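Local structure of glutathione s-transferase (Sphingomonas paucimobilis, 1F2E) at residues 70-73 / 74-78; 88-91 / 92-95. The protein binds glutathione, mainly through its thioredoxin-like domain, and probably transfers it to electrophilic substrates, as other glutathione S-transferases do, working as a two-chain assembly. All blocks are in the same frame, centred on the assembly; numbering follows the deposited sequence.

Interaction 1: residues 70-73 / 74-78; sequences LLYI and ADQNP
Asp75 N donates to Leu71 O over 3.0 Å and Ala74 N to Leu70 O over 3.1 Å, two nearly straight i-to-i+4 bonds toward the C-terminal end of helix 66-75. The next rung is already more bent: Gln76 N reaches Tyr72 O at 3.2 Å with an N-H...O angle of 143°, and a weak second bond links it to Ile73 O. Tyr72 O also takes a weak bond from Gln76 NE2, which turns back on the preceding turn, so that Gln76 meets this carbonyl with its backbone and its side-chain N-H. The glutamine chain is bent at chi2 (-43°), and the bend lays its amide against the Tyr72 ring. The two planes lie 11° apart in an amide-on-ring stack, with Gln76 NE2 3.4 Å from Tyr72 CZ and offset toward the rim, while Gln76 CG comes to 3.5 Å from Tyr72 CE1. The carboxylate of Asp75, by contrast, finds its partners beyond the helix: OD1 is salt-bridged to Arg91 and hydrogen-bonded to Tyr92 OH of the second subunit. Both bonds would favour its ionised form. Within the turn the Asp75 carboxylate crosses the Leu71 side chain obliquely, Asp75 OD1 to Leu71 CG measuring 3.9 Å. Ile73 packs on helix 12-21, Leu70 and Ala74 on helix 153-161, and Leu71 on helix 89-113, while Tyr72 sets its ring edge-to-face with Tyr92 of the second subunit; this part of the thioredoxin-domain helix is thus wedged between its own domain, the helical domain and the dimer partner.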
ATOM      1  N   LEU A  70       9.332  -1.318  -6.453  1.00 14.75           N
ATOM      2  CA  LEU A  70      10.521  -0.852  -5.745  1.00 16.01           C
ATOM      3  C   LEU A  70      11.276  -2.004  -5.093  1.00 17.42           C
ATOM      4  O   LEU A  70      12.508  -2.082  -5.171  1.00 19.02           O
ATOM      5  CB  LEU A  70      10.134   0.187  -4.681  1.00 14.00           C
ATOM      6  CG  LEU A  70       9.716   1.564  -5.216  1.00 12.00           C
ATOM      7  CD1 LEU A  70       9.102   2.424  -4.096  1.00  8.14           C
ATOM      8  CD2 LEU A  70      10.954   2.247  -5.814  1.00  8.42           C
ATOM      9  N   LEU A  71      10.541  -2.899  -4.443  1.00 18.09           N
ATOM     10  CA  LEU A  71      11.170  -4.036  -3.783  1.00 16.85           C
ATOM     11  C   LEU A  71      11.853  -4.927  -4.823  1.00 15.62           C
ATOM     12  O   LEU A  71      12.984  -5.382  -4.625  1.00 14.18           O
ATOM     13  CB  LEU A  71      10.127  -4.837  -3.005  1.00 17.32           C
ATOM     14  CG  LEU A  71      10.744  -5.813  -2.008  1.00 24.17           C
ATOM     15  CD1 LEU A  71      11.454  -5.017  -0.904  1.00 21.42           C
ATOM     16  CD2 LEU A  71       9.663  -6.717  -1.420  1.00 27.06           C
ATOM     17  N   TYR A  72      11.166  -5.169  -5.935  1.00 14.57           N
ATOM     18  CA  TYR A  72      11.719  -5.989  -7.004  1.00 15.76           C
ATOM     19  C   TYR A  72      13.018  -5.380  -7.546  1.00 16.91           C
ATOM     20  O   TYR A  72      14.009  -6.084  -7.751  1.00 15.78           O
ATOM     21  CB  TYR A  72      10.703  -6.129  -8.142  1.00 18.60           C
ATOM     22  CG  TYR A  72      11.212  -6.950  -9.308  1.00 19.62           C
ATOM     23  CD1 TYR A  72      12.003  -6.370 -10.300  1.00 19.26           C
ATOM     24  CD2 TYR A  72      10.961  -8.323  -9.382  1.00 20.99           C
ATOM     25  CE1 TYR A  72      12.538  -7.137 -11.336  1.00 21.14           C
ATOM     26  CE2 TYR A  72      11.494  -9.102 -10.413  1.00 21.24           C
ATOM     27  CZ  TYR A  72      12.285  -8.499 -11.388  1.00 23.67           C
ATOM     28  OH  TYR A  72      12.835  -9.258 -12.411  1.00 25.69           O
ATOM     29  N   ILE A  73      13.006  -4.074  -7.791  1.00 15.77           N
ATOM     30  CA  ILE A  73      14.185  -3.399  -8.310  1.00 15.26           C
ATOM     31  C   ILE A  73      15.380  -3.583  -7.366  1.00 16.45           C
ATOM     32  O   ILE A  73      16.483  -3.900  -7.804  1.00 14.22           O
ATOM     33  CB  ILE A  73      13.898  -1.902  -8.522  1.00 14.11           C
ATOM     34  CG1 ILE A  73      12.846  -1.741  -9.630  1.00 15.49           C
ATOM     35  CG2 ILE A  73      15.194  -1.153  -8.862  1.00 13.79           C
ATOM     36  CD1 ILE A  73      12.382  -0.297  -9.865  1.00  9.67           C
ATOM     37  N   ALA A  74      15.156  -3.403  -6.070  1.00 17.16           N
ATOM     38  CA  ALA A  74      16.235  -3.561  -5.100  1.00 18.06           C
ATOM     39  C   ALA A  74      16.770  -4.997  -5.037  1.00 18.10           C
ATOM     40  O   ALA A  74      17.986  -5.211  -4.991  1.00 15.90           O
ATOM     41  CB  ALA A  74      15.764  -3.115  -3.711  1.00 16.31           C
ATOM     42  N   ASP A  75      15.862  -5.974  -5.039  1.00 17.64           N
ATOM     43  CA  ASP A  75      16.241  -7.386  -4.956  1.00 17.11           C
ATOM     44  C   ASP A  75      17.086  -7.871  -6.120  1.00 18.48           C
ATOM     45  O   ASP A  75      17.885  -8.787  -5.954  1.00 20.41           O
ATOM     46  CB  ASP A  75      14.996  -8.276  -4.838  1.00 15.39           C
ATOM     47  CG  ASP A  75      14.246  -8.065  -3.531  1.00 15.72           C
ATOM     48  OD1 ASP A  75      13.106  -8.562  -3.414  1.00 14.98           O
ATOM     49  OD2 ASP A  75      14.792  -7.410  -2.620  1.00 14.65           O
ATOM     50  N   GLN A  76      16.912  -7.269  -7.293  1.00 19.25           N
ATOM     51  CA  GLN A  76      17.677  -7.668  -8.466  1.00 20.88           C
ATOM     52  C   GLN A  76      19.179  -7.440  -8.294  1.00 21.53           C
ATOM     53  O   GLN A  76      19.992  -8.094  -8.949  1.00 22.43           O
ATOM     54  CB  GLN A  76      17.169  -6.937  -9.709  1.00 23.54           C
ATOM     55  CG  GLN A  76      15.739  -7.283 -10.054  1.00 26.53           C
ATOM     56  CD  GLN A  76      15.461  -8.772  -9.918  1.00 31.71           C
ATOM     57  OE1 GLN A  76      16.057  -9.603 -10.620  1.00 32.05           O
ATOM     58  NE2 GLN A  76      14.558  -9.121  -9.000  1.00 32.24           N
ATOM     59  N   ASN A  77      19.552  -6.506  -7.428  1.00 20.45           N
ATOM     60  CA  ASN A  77      20.968  -6.264  -7.182  1.00 19.58           C
ATOM     61  C   ASN A  77      21.250  -6.208  -5.691  1.00 18.51           C
ATOM     62  O   ASN A  77      21.267  -5.135  -5.082  1.00 16.19           O
ATOM     63  CB  ASN A  77      21.460  -4.976  -7.847  1.00 20.02           C
ATOM     64  CG  ASN A  77      22.962  -4.763  -7.644  1.00 24.45           C
ATOM     65  OD1 ASN A  77      23.665  -5.663  -7.165  1.00 23.91           O
ATOM     66  ND2 ASN A  77      23.458  -3.583  -8.003  1.00 22.83           N
ATOM     67  N   PRO A  78      21.478  -7.375  -5.076  1.00 19.31           N
ATOM     68  CA  PRO A  78      21.760  -7.410  -3.635  1.00 21.65           C
ATOM     69  C   PRO A  78      23.038  -6.666  -3.224  1.00 22.04           C
ATOM     70  O   PRO A  78      23.195  -6.280  -2.064  1.00 24.34           O
ATOM     71  CB  PRO A  78      21.797  -8.908  -3.318  1.00 21.38           C
ATOM     72  CG  PRO A  78      22.156  -9.538  -4.631  1.00 23.55           C
ATOM     73  CD  PRO A  78      21.389  -8.729  -5.642  1.00 19.00           C
TER

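Interaction 2: residues 88-91 / 92-95; sequences SLDR and YRLL
Arg93 folds back over Asp90 and Leu89 at the N-terminal turn of helix 89-113, the first helix of the all-helical domain of the glutathione S-transferase fold, and gives an example of an i-to-i+3 salt bridge in the first turn of a helix. Arg93 NH1 meets Asp90 OD1 at 2.9 Å, in the guanidinium plane but on the anti side of the carboxylate and 29° out of its plane; the two groups are turned 48° apart. The extended arginine chain also crosses Leu89 at about a right angle, Leu89 CD1 lying 3.4 Å from Arg93 NH2, with Leu89 over one face of the guanidinium. Its NE looks outward to a salt bridge with Glu61 of the second subunit, so the guanidinium joins two carboxylates, one from each chain. A leucine in place of Arg93 would probably leave Asp90 and that glutamate each without its cationic mate and loosen this tie across the dimer. Arg91, buried, stretches away toward Asp75 of its own chain. Beneath these side chains, Leu94 N bonds Asp90 O, Leu95 N bonds Arg91 O, and Tyr92 N makes a 2.9 Å i-to-i+3 hydrogen bond to Leu89 O. Tyr92 has CG anti to its carbonyl carbon (chi1 -58°), which swings the ring back toward the preceding turn; its hydroxyl goes to Asp75 of the second subunit, and its CD1 lies 3.5 Å from Ser88 O and 3.4 Å from Leu89 O.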
ATOM      1  N   SER A  88      14.787 -11.429   6.874  1.00 25.93           N
ATOM      2  CA  SER A  88      15.092 -10.556   7.998  1.00 23.79           C
ATOM      3  C   SER A  88      13.863  -9.779   8.452  1.00 23.88           C
ATOM      4  O   SER A  88      13.011  -9.396   7.645  1.00 21.18           O
ATOM      5  CB  SER A  88      16.216  -9.579   7.636  1.00 23.31           C
ATOM      6  OG  SER A  88      15.814  -8.685   6.622  1.00 22.92           O
ATOM      7  N   LEU A  89      13.781  -9.548   9.754  1.00 23.00           N
ATOM      8  CA  LEU A  89      12.666  -8.817  10.329  1.00 24.52           C
ATOM      9  C   LEU A  89      12.653  -7.427   9.703  1.00 24.20           C
ATOM     10  O   LEU A  89      11.592  -6.857   9.428  1.00 20.75           O
ATOM     11  CB  LEU A  89      12.855  -8.696  11.840  1.00 28.19           C
ATOM     12  CG  LEU A  89      11.653  -8.456  12.760  1.00 29.64           C
ATOM     13  CD1 LEU A  89      12.195  -7.951  14.097  1.00 30.93           C
ATOM     14  CD2 LEU A  89      10.685  -7.446  12.173  1.00 28.99           C
ATOM     15  N   ASP A  90      13.852  -6.897   9.476  1.00 23.98           N
ATOM     16  CA  ASP A  90      14.017  -5.570   8.902  1.00 24.71           C
ATOM     17  C   ASP A  90      13.312  -5.411   7.561  1.00 22.52           C
ATOM     18  O   ASP A  90      13.007  -4.298   7.152  1.00 23.59           O
ATOM     19  CB  ASP A  90      15.508  -5.245   8.755  1.00 27.30           C
ATOM     20  CG  ASP A  90      15.761  -3.769   8.506  1.00 31.38           C
ATOM     21  OD1 ASP A  90      15.148  -2.940   9.209  1.00 31.00           O
ATOM     22  OD2 ASP A  90      16.580  -3.431   7.620  1.00 34.79           O
ATOM     23  N   ARG A  91      13.045  -6.518   6.879  1.00 22.32           N
ATOM     24  CA  ARG A  91      12.372  -6.447   5.586  1.00 21.87           C
ATOM     25  C   ARG A  91      10.913  -6.046   5.757  1.00 21.46           C
ATOM     26  O   ARG A  91      10.348  -5.328   4.922  1.00 20.81           O
ATOM     27  CB  ARG A  91      12.450  -7.791   4.856  1.00 21.68           C
ATOM     28  CG  ARG A  91      12.055  -7.701   3.387  1.00 25.59           C
ATOM     29  CD  ARG A  91      12.352  -8.996   2.659  1.00 26.31           C
ATOM     30  NE  ARG A  91      11.891  -8.967   1.275  1.00 29.27           N
ATOM     31  CZ  ARG A  91      12.576  -8.460   0.253  1.00 29.33           C
ATOM     32  NH1 ARG A  91      13.777  -7.925   0.440  1.00 25.21           N
ATOM     33  NH2 ARG A  91      12.052  -8.496  -0.964  1.00 28.32           N
ATOM     34  N   TYR A  92      10.304  -6.509   6.843  1.00 18.82           N
ATOM     35  CA  TYR A  92       8.916  -6.183   7.114  1.00 20.03           C
ATOM     36  C   TYR A  92       8.811  -4.721   7.515  1.00 19.40           C
ATOM     37  O   TYR A  92       7.831  -4.049   7.178  1.00 18.17           O
ATOM     38  CB  TYR A  92       8.359  -7.111   8.204  1.00 22.05           C
ATOM     39  CG  TYR A  92       8.478  -8.569   7.808  1.00 23.97           C
ATOM     40  CD1 TYR A  92       9.570  -9.334   8.217  1.00 22.67           C
ATOM     41  CD2 TYR A  92       7.549  -9.156   6.941  1.00 23.15           C
ATOM     42  CE1 TYR A  92       9.742 -10.643   7.771  1.00 22.61           C
ATOM     43  CE2 TYR A  92       7.714 -10.466   6.488  1.00 22.69           C
ATOM     44  CZ  TYR A  92       8.816 -11.200   6.907  1.00 22.10           C
ATOM     45  OH  TYR A  92       9.004 -12.482   6.448  1.00 22.06           O
ATOM     46  N   ARG A  93       9.827  -4.222   8.216  1.00 18.20           N
ATOM     47  CA  ARG A  93       9.833  -2.813   8.601  1.00 19.44           C
ATOM     48  C   ARG A  93       9.818  -2.011   7.303  1.00 16.72           C
ATOM     49  O   ARG A  93       9.113  -1.018   7.192  1.00 18.59           O
ATOM     50  CB  ARG A  93      11.094  -2.446   9.390  1.00 20.39           C
ATOM     51  CG  ARG A  93      11.300  -3.243  10.659  1.00 26.26           C
ATOM     52  CD  ARG A  93      12.473  -2.701  11.464  1.00 25.20           C
ATOM     53  NE  ARG A  93      12.763  -3.562  12.607  1.00 27.97           N
ATOM     54  CZ  ARG A  93      13.830  -4.348  12.705  1.00 26.30           C
ATOM     55  NH1 ARG A  93      14.726  -4.382  11.725  1.00 27.99           N
ATOM     56  NH2 ARG A  93      13.989  -5.113  13.775  1.00 25.76           N
ATOM     57  N   LEU A  94      10.601  -2.445   6.321  1.00 14.12           N
ATOM     58  CA  LEU A  94      10.638  -1.747   5.042  1.00 16.08           C
ATOM     59  C   LEU A  94       9.275  -1.820   4.363  1.00 15.91           C
ATOM     60  O   LEU A  94       8.761  -0.813   3.874  1.00 18.14           O
ATOM     61  CB  LEU A  94      11.688  -2.355   4.105  1.00 13.04           C
ATOM     62  CG  LEU A  94      11.658  -1.778   2.685  1.00 16.41           C
ATOM     63  CD1 LEU A  94      11.915  -0.259   2.742  1.00 15.82           C
ATOM     64  CD2 LEU A  94      12.714  -2.458   1.820  1.00 15.18           C
ATOM     65  N   LEU A  95       8.692  -3.012   4.336  1.00 15.81           N
ATOM     66  CA  LEU A  95       7.395  -3.194   3.694  1.00 17.69           C
ATOM     67  C   LEU A  95       6.317  -2.324   4.339  1.00 17.11           C
ATOM     68  O   LEU A  95       5.420  -1.808   3.658  1.00 17.23           O
ATOM     69  CB  LEU A  95       6.989  -4.665   3.747  1.00 20.31           C
ATOM     70  CG  LEU A  95       5.647  -4.993   3.095  1.00 26.00           C
ATOM     71  CD1 LEU A  95       5.560  -4.394   1.684  1.00 25.34           C
ATOM     72  CD2 LEU A  95       5.490  -6.502   3.062  1.00 27.07           C
TER

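Overall arrangement
The two contacts show the C-terminal part of one helix and the start of the next serving the same junction. Interaction 1 is the more buried and lies toward the end of helix 66-75 of the glutathione-binding domain, with an amide-on-ring stack; interaction 2, only partly buried, opens helix 89-113 of the helical domain with a charge pair. Their centres lie 14 Å apart, and they meet directly: Asp75 OD1 and Arg91 NH2 form a salt bridge of 2.7 Å, beside which Leu71 CD1 packs on Leu94 CD2 at 3.9 Å. Both reach the second subunit: Tyr72 and Asp75 meet its Tyr92, and Tyr92 and Arg93 meet its Tyr72, Asp75 and Glu61, coupling domain and dimer interfaces.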